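Local coordinates for kirola (Actinidia deliciosa, PDB 4IGV), which belongs to the ripening-related branch of the Bet v 1-like proteins, is a kiwifruit allergen, and probably binds small hydrophobic ligands, at residues A[35-47]-A[52-64]. Sequence-based numbering, arbitrary orientation.
Sequences SPVNIQGVDLLEG and VGSVIFFKYTIDG
Val-42 rests its CG1 branch against both Ile-56 and Phe-58 at the tightly packed middle of this antiparallel pair, reaching Ile-56 CG2 at 3.6 Å and Phe-58 CE1 at 3.9 Å. That branch stands anti to the backbone N (chi1 -179°), while CG2 lies alongside the Phe-58 ring, whose one face receives Ile-56 CG2 near the rim. Apolar side chains suit this inner face, which Ile-31 and Leu-28 help to cover. The other face, with Asp-43, Phe-57 and Lys-59, is looser and more open to solvent. There Asp-43 OD2 meets the edge of the Phe-57 ring 3.9 Å from CD2, the carboxylate and ring planes only 20° apart; the charged ends of Asp-43 and the exposed Lys-59 can be hydrated here.

Two classic beta bulges interrupt the ladder. Gln-40 and Gly-41 both donate to Lys-59 O, from their N atoms at 2.8 and 3.2 Å; Leu-45 and Glu-46 share Val-55 O, the second bond weak. At the first bulge the Gln-40 side chain, bent at chi2, crosses Thr-61 at about a right angle; Thr-61 OG1 donates to Gln-40 OE1 (2.7 Å) from above the carbonyl plane, while Gln-40 NE2 donates to Pro-36 O. The doubly bulged strand 39-46 and strand 55-62 form a hairpin at one border of the strongly curved antiparallel sheet that wraps around the long C-terminal helix, the hallmark of the Bet v 1 fold.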
ATOM      1  N   SER A  35       5.030  -0.437 -11.631  1.00 16.12           N
ATOM      2  CA  SER A  35       3.560  -0.582 -11.866  1.00 15.15           C
ATOM      3  C   SER A  35       3.004   0.748 -12.402  1.00 16.36           C
ATOM      4  O   SER A  35       2.089   1.358 -11.835  1.00 16.14           O
ATOM      5  CB  SER A  35       2.822  -0.982 -10.577  1.00 15.13           C
ATOM      6  OG  SER A  35       1.545  -1.547 -10.840  1.00 17.97           O
ATOM      7  N   PRO A  36       3.475   1.164 -13.602  1.00 17.18           N
ATOM      8  CA  PRO A  36       3.156   2.494 -14.112  1.00 18.36           C
ATOM      9  C   PRO A  36       1.746   2.709 -14.572  1.00 19.47           C
ATOM     10  O   PRO A  36       1.302   3.861 -14.630  1.00 20.71           O
ATOM     11  CB  PRO A  36       4.138   2.645 -15.273  1.00 20.32           C
ATOM     12  CG  PRO A  36       4.395   1.245 -15.703  1.00 20.66           C
ATOM     13  CD  PRO A  36       4.455   0.458 -14.451  1.00 18.63           C
ATOM     14  N   VAL A  37       1.025   1.635 -14.859  1.00 19.74           N
ATOM     15  CA  VAL A  37      -0.396   1.780 -15.194  1.00 21.77           C
ATOM     16  C   VAL A  37      -1.187   2.218 -13.929  1.00 20.91           C
ATOM     17  O   VAL A  37      -2.139   3.031 -14.019  1.00 22.71           O
ATOM     18  CB  VAL A  37      -0.954   0.480 -15.791  1.00 23.09           C
ATOM     19  CG1 VAL A  37      -2.445   0.643 -16.011  1.00 26.50           C
ATOM     20  CG2 VAL A  37      -0.193   0.130 -17.152  1.00 25.97           C
ATOM     21  N   ASN A  38      -0.770   1.683 -12.776  1.00 19.28           N
ATOM     22  CA  ASN A  38      -1.476   1.864 -11.523  1.00 18.66           C
ATOM     23  C   ASN A  38      -1.018   3.113 -10.757  1.00 17.68           C
ATOM     24  O   ASN A  38      -1.813   3.813 -10.180  1.00 17.30           O
ATOM     25  CB  ASN A  38      -1.318   0.620 -10.643  1.00 18.63           C
ATOM     26  CG  ASN A  38      -1.912  -0.605 -11.258  1.00 21.37           C
ATOM     27  OD1 ASN A  38      -1.242  -1.650 -11.320  1.00 26.48           O
ATOM     28  ND2 ASN A  38      -3.096  -0.471 -11.796  1.00 22.71           N
ATOM     29  N   ILE A  39       0.279   3.363 -10.766  1.00 16.62           N
ATOM     30  CA  ILE A  39       0.911   4.431  -9.976  1.00 15.72           C
ATOM     31  C   ILE A  39       1.655   5.380 -10.856  1.00 16.58           C
ATOM     32  O   ILE A  39       2.592   4.973 -11.602  1.00 18.24           O
ATOM     33  CB  ILE A  39       1.883   3.844  -8.948  1.00 15.84           C
ATOM     34  CG1 ILE A  39       1.168   2.841  -8.032  1.00 17.32           C
ATOM     35  CG2 ILE A  39       2.555   4.976  -8.134  1.00 16.19           C
ATOM     36  CD1 ILE A  39       0.259   3.443  -7.135  1.00 20.36           C
ATOM     37  N   GLN A  40       1.247   6.650 -10.822  1.00 16.74           N
ATOM     38  CA  GLN A  40       1.881   7.683 -11.643  1.00 18.03           C
ATOM     39  C   GLN A  40       2.870   8.562 -10.881  1.00 17.71           C
ATOM     40  O   GLN A  40       3.701   9.220 -11.502  1.00 20.58           O
ATOM     41  CB  GLN A  40       0.847   8.558 -12.282  1.00 19.34           C
ATOM     42  CG  GLN A  40       0.086   7.885 -13.370  1.00 20.39           C
ATOM     43  CD  GLN A  40      -0.955   6.886 -12.886  1.00 20.06           C
ATOM     44  OE1 GLN A  40      -1.806   7.231 -12.096  1.00 21.45           O
ATOM     45  NE2 GLN A  40      -0.880   5.636 -13.364  1.00 19.63           N
ATOM     46  N   GLY A  41       2.792   8.578  -9.563  1.00 15.75           N
ATOM     47  CA  GLY A  41       3.739   9.367  -8.786  1.00 15.89           C
ATOM     48  C   GLY A  41       3.676   8.960  -7.325  1.00 15.44           C
ATOM     49  O   GLY A  41       2.609   8.656  -6.798  1.00 15.01           O
ATOM     50  N   VAL A  42       4.846   8.942  -6.695  1.00 14.94           N
ATOM     51  CA  VAL A  42       5.003   8.809  -5.250  1.00 14.32           C
ATOM     52  C   VAL A  42       5.986   9.877  -4.845  1.00 16.04           C
ATOM     53  O   VAL A  42       7.204   9.781  -5.132  1.00 16.59           O
ATOM     54  CB  VAL A  42       5.589   7.466  -4.940  1.00 15.01           C
ATOM     55  CG1 VAL A  42       5.729   7.308  -3.459  1.00 16.24           C
ATOM     56  CG2 VAL A  42       4.711   6.294  -5.489  1.00 15.81           C
ATOM     57  N   ASP A  43       5.461  10.869  -4.126  1.00 14.38           N
ATOM     58  CA  ASP A  43       6.223  12.080  -3.813  1.00 15.07           C
ATOM     59  C   ASP A  43       6.313  12.295  -2.325  1.00 14.10           C
ATOM     60  O   ASP A  43       5.286  12.516  -1.651  1.00 16.01           O
ATOM     61  CB  ASP A  43       5.586  13.310  -4.434  1.00 15.74           C
ATOM     62  CG  ASP A  43       5.446  13.174  -5.930  1.00 19.09           C
ATOM     63  OD1 ASP A  43       6.487  12.917  -6.585  1.00 20.99           O
ATOM     64  OD2 ASP A  43       4.294  13.152  -6.421  1.00 23.78           O
ATOM     65  N   LEU A  44       7.528  12.238  -1.792  1.00 12.83           N
ATOM     66  CA  LEU A  44       7.747  12.538  -0.397  1.00 12.27           C
ATOM     67  C   LEU A  44       7.474  14.024  -0.201  1.00 13.10           C
ATOM     68  O   LEU A  44       7.985  14.863  -0.929  1.00 13.85           O
ATOM     69  CB  LEU A  44       9.202  12.187  -0.037  1.00 12.47           C
ATOM     70  CG  LEU A  44       9.613  12.398   1.424  1.00 14.10           C
ATOM     71  CD1 LEU A  44       8.907  11.417   2.354  1.00 16.16           C
ATOM     72  CD2 LEU A  44      11.086  12.179   1.492  1.00 14.19           C
ATOM     73  N   LEU A  45       6.688  14.335   0.817  1.00 13.35           N
ATOM     74  CA  LEU A  45       6.370  15.693   1.167  1.00 14.17           C
ATOM     75  C   LEU A  45       7.044  16.161   2.430  1.00 14.16           C
ATOM     76  O   LEU A  45       7.403  17.314   2.504  1.00 15.03           O
ATOM     77  CB  LEU A  45       4.865  15.819   1.333  1.00 13.51           C
ATOM     78  CG  LEU A  45       4.001  15.575   0.124  1.00 14.98           C
ATOM     79  CD1 LEU A  45       2.530  15.900   0.472  1.00 17.63           C
ATOM     80  CD2 LEU A  45       4.431  16.363  -1.078  1.00 15.75           C
ATOM     81  N   GLU A  46       7.205  15.299   3.440  1.00 14.85           N
ATOM     82  CA  GLU A  46       7.855  15.638   4.696  1.00 16.00           C
ATOM     83  C   GLU A  46       8.559  14.432   5.260  1.00 15.69           C
ATOM     84  O   GLU A  46       8.118  13.285   5.050  1.00 15.80           O
ATOM     85  CB  GLU A  46       6.855  16.162   5.713  1.00 17.72           C
ATOM     86  CG  GLU A  46       6.080  17.319   5.297  1.00 19.39           C
ATOM     87  CD  GLU A  46       6.966  18.558   4.954  1.00 23.43           C
ATOM     88  OE1 GLU A  46       8.214  18.739   5.258  1.00 22.38           O
ATOM     89  OE2 GLU A  46       6.395  19.417   4.211  1.00 30.60           O
ATOM     90  N   GLY A  47       9.647  14.688   5.977  1.00 16.85           N
ATOM     91  CA  GLY A  47      10.369  13.595   6.618  1.00 17.43           C
ATOM     92  C   GLY A  47      11.392  12.999   5.680  1.00 18.51           C
ATOM     93  O   GLY A  47      11.861  13.628   4.741  1.00 20.46           O
ATOM     94  N   VAL A  52       9.032   6.647  10.364  1.00 15.12           N
ATOM     95  CA  VAL A  52       7.740   6.928  10.934  1.00 15.20           C
ATOM     96  C   VAL A  52       7.510   8.422  10.938  1.00 16.62           C
ATOM     97  O   VAL A  52       8.420   9.247  11.266  1.00 18.06           O
ATOM     98  CB  VAL A  52       7.618   6.338  12.325  1.00 15.93           C
ATOM     99  CG1 VAL A  52       6.361   6.884  13.038  1.00 17.72           C
ATOM    100  CG2 VAL A  52       7.626   4.789  12.276  1.00 17.88           C
ATOM    101  N   GLY A  53       6.329   8.826  10.530  1.00 14.57           N
ATOM    102  CA  GLY A  53       5.958  10.191  10.391  1.00 15.07           C
ATOM    103  C   GLY A  53       6.204  10.843   9.091  1.00 15.46           C
ATOM    104  O   GLY A  53       5.764  11.991   8.859  1.00 17.96           O
ATOM    105  N   SER A  54       6.852  10.150   8.167  1.00 14.78           N
ATOM    106  CA  SER A  54       7.037  10.678   6.839  1.00 15.62           C
ATOM    107  C   SER A  54       5.676  10.819   6.160  1.00 14.76           C
ATOM    108  O   SER A  54       4.700  10.044   6.439  1.00 14.93           O
ATOM    109  CB  SER A  54       7.988   9.826   5.995  1.00 15.69           C
ATOM    110  OG  SER A  54       7.625   8.452   5.909  1.00 16.11           O
ATOM    111  N   VAL A  55       5.566  11.792   5.270  1.00 13.83           N
ATOM    112  CA  VAL A  55       4.317  12.105   4.613  1.00 14.04           C
ATOM    113  C   VAL A  55       4.529  11.974   3.116  1.00 14.11           C
ATOM    114  O   VAL A  55       5.474  12.570   2.579  1.00 15.19           O
ATOM    115  CB  VAL A  55       3.850  13.538   4.968  1.00 14.06           C
ATOM    116  CG1 VAL A  55       2.539  13.927   4.211  1.00 17.00           C
ATOM    117  CG2 VAL A  55       3.715  13.747   6.493  1.00 15.88           C
ATOM    118  N   ILE A  56       3.676  11.201   2.471  1.00 13.68           N
ATOM    119  CA  ILE A  56       3.864  10.792   1.099  1.00 14.12           C
ATOM    120  C   ILE A  56       2.582  11.081   0.309  1.00 15.12           C
ATOM    121  O   ILE A  56       1.450  10.773   0.743  1.00 15.59           O
ATOM    122  CB  ILE A  56       4.271   9.316   0.976  1.00 15.03           C
ATOM    123  CG1 ILE A  56       5.527   9.043   1.767  1.00 18.34           C
ATOM    124  CG2 ILE A  56       4.463   8.930  -0.508  1.00 17.44           C
ATOM    125  CD1 ILE A  56       5.871   7.543   1.816  1.00 27.64           C
ATOM    126  N   PHE A  57       2.767  11.643  -0.891  1.00 14.80           N
ATOM    127  CA  PHE A  57       1.642  11.920  -1.805  1.00 14.95           C
ATOM    128  C   PHE A  57       1.662  10.890  -2.944  1.00 14.47           C
ATOM    129  O   PHE A  57       2.703  10.647  -3.512  1.00 15.47           O
ATOM    130  CB  PHE A  57       1.791  13.332  -2.364  1.00 16.75           C
ATOM    131  CG  PHE A  57       0.679  13.765  -3.299  1.00 19.61           C
ATOM    132  CD1 PHE A  57      -0.564  14.139  -2.781  1.00 21.76           C
ATOM    133  CD2 PHE A  57       0.905  13.860  -4.647  1.00 22.66           C
ATOM    134  CE1 PHE A  57      -1.561  14.570  -3.635  1.00 23.08           C
ATOM    135  CE2 PHE A  57      -0.115  14.308  -5.500  1.00 23.96           C
ATOM    136  CZ  PHE A  57      -1.337  14.671  -4.942  1.00 23.38           C
ATOM    137  N   PHE A  58       0.483  10.315  -3.257  1.00 14.46           N
ATOM    138  CA  PHE A  58       0.349   9.330  -4.308  1.00 14.22           C
ATOM    139  C   PHE A  58      -0.557   9.841  -5.392  1.00 15.22           C
ATOM    140  O   PHE A  58      -1.641  10.388  -5.121  1.00 16.37           O
ATOM    141  CB  PHE A  58      -0.244   8.046  -3.754  1.00 15.17           C
ATOM    142  CG  PHE A  58       0.612   7.345  -2.747  1.00 15.10           C
ATOM    143  CD1 PHE A  58       1.550   6.449  -3.108  1.00 18.23           C
ATOM    144  CD2 PHE A  58       0.481   7.617  -1.386  1.00 18.94           C
ATOM    145  CE1 PHE A  58       2.344   5.788  -2.179  1.00 19.12           C
ATOM    146  CE2 PHE A  58       1.264   6.965  -0.480  1.00 21.66           C
ATOM    147  CZ  PHE A  58       2.178   6.057  -0.865  1.00 22.18           C
ATOM    148  N   LYS A  59      -0.102   9.670  -6.638  1.00 15.19           N
ATOM    149  CA  LYS A  59      -0.931   9.888  -7.798  1.00 16.46           C
ATOM    150  C   LYS A  59      -1.130   8.495  -8.397  1.00 15.21           C
ATOM    151  O   LYS A  59      -0.159   7.817  -8.729  1.00 16.05           O
ATOM    152  CB  LYS A  59      -0.236  10.787  -8.815  1.00 19.17           C
ATOM    153  CG  LYS A  59      -0.002  12.186  -8.304  1.00 24.76           C
ATOM    154  CD  LYS A  59       0.681  13.007  -9.364  1.00 31.50           C
ATOM    155  CE  LYS A  59      -0.199  13.217 -10.557  1.00 35.50           C
ATOM    156  NZ  LYS A  59       0.371  14.257 -11.459  1.00 41.49           N
ATOM    157  N   TYR A  60      -2.381   8.053  -8.504  1.00 15.76           N
ATOM    158  CA  TYR A  60      -2.689   6.726  -8.946  1.00 16.38           C
ATOM    159  C   TYR A  60      -3.939   6.666  -9.781  1.00 17.95           C
ATOM    160  O   TYR A  60      -4.669   7.659  -9.884  1.00 18.67           O
ATOM    161  CB  TYR A  60      -2.767   5.761  -7.715  1.00 16.78           C
ATOM    162  CG  TYR A  60      -3.923   5.933  -6.741  1.00 15.39           C
ATOM    163  CD1 TYR A  60      -5.014   5.107  -6.782  1.00 16.52           C
ATOM    164  CD2 TYR A  60      -3.916   6.931  -5.775  1.00 15.06           C
ATOM    165  CE1 TYR A  60      -6.090   5.241  -5.838  1.00 16.90           C
ATOM    166  CE2 TYR A  60      -4.971   7.086  -4.860  1.00 15.73           C
ATOM    167  CZ  TYR A  60      -6.034   6.232  -4.880  1.00 18.99           C
ATOM    168  OH  TYR A  60      -7.078   6.366  -3.987  1.00 22.76           O
ATOM    169  N   THR A  61      -4.160   5.531 -10.414  1.00 18.00           N
ATOM    170  CA  THR A  61      -5.297   5.349 -11.278  1.00 20.56           C
ATOM    171  C   THR A  61      -5.991   4.052 -10.903  1.00 22.00           C
ATOM    172  O   THR A  61      -5.351   2.997 -10.818  1.00 25.57           O
ATOM    173  CB  THR A  61      -4.839   5.323 -12.742  1.00 21.45           C
ATOM    174  OG1 THR A  61      -4.238   6.581 -13.090  1.00 23.53           O
ATOM    175  CG2 THR A  61      -6.012   5.058 -13.693  1.00 24.55           C
ATOM    176  N   ILE A  62      -7.303   4.147 -10.699  1.00 23.41           N
ATOM    177  CA  ILE A  62      -8.168   3.014 -10.350  1.00 25.81           C
ATOM    178  C   ILE A  62      -9.327   3.030 -11.335  1.00 26.47           C
ATOM    179  O   ILE A  62     -10.021   4.052 -11.483  1.00 25.78           O
ATOM    180  CB  ILE A  62      -8.799   3.201  -8.913  1.00 28.50           C
ATOM    181  CG1 ILE A  62      -7.780   3.042  -7.790  1.00 30.99           C
ATOM    182  CG2 ILE A  62     -10.028   2.225  -8.752  1.00 33.46           C
ATOM    183  CD1 ILE A  62      -7.768   1.656  -7.142  1.00 34.99           C
ATOM    184  N   ASP A  63      -9.529   1.901 -12.012  1.00 28.49           N
ATOM    185  CA  ASP A  63     -10.563   1.782 -13.045  1.00 30.84           C
ATOM    186  C   ASP A  63     -10.492   2.926 -14.057  1.00 30.11           C
ATOM    187  O   ASP A  63     -11.512   3.505 -14.433  1.00 31.63           O
ATOM    188  CB  ASP A  63     -11.952   1.685 -12.401  1.00 33.57           C
ATOM    189  CG  ASP A  63     -12.196   0.333 -11.712  1.00 37.79           C
ATOM    190  OD1 ASP A  63     -11.385  -0.596 -11.875  1.00 41.47           O
ATOM    191  OD2 ASP A  63     -13.234   0.182 -11.031  1.00 46.36           O
ATOM    192  N   GLY A  64      -9.269   3.259 -14.465  1.00 30.27           N
ATOM    193  CA  GLY A  64      -9.006   4.331 -15.438  1.00 30.10           C
ATOM    194  C   GLY A  64      -9.200   5.758 -14.956  1.00 30.81           C
ATOM    195  O   GLY A  64      -9.118   6.694 -15.764  1.00 35.12           O
TER
HETATM  196  O   HOH W   1      -5.453   0.737 -11.813  1.00 31.71           O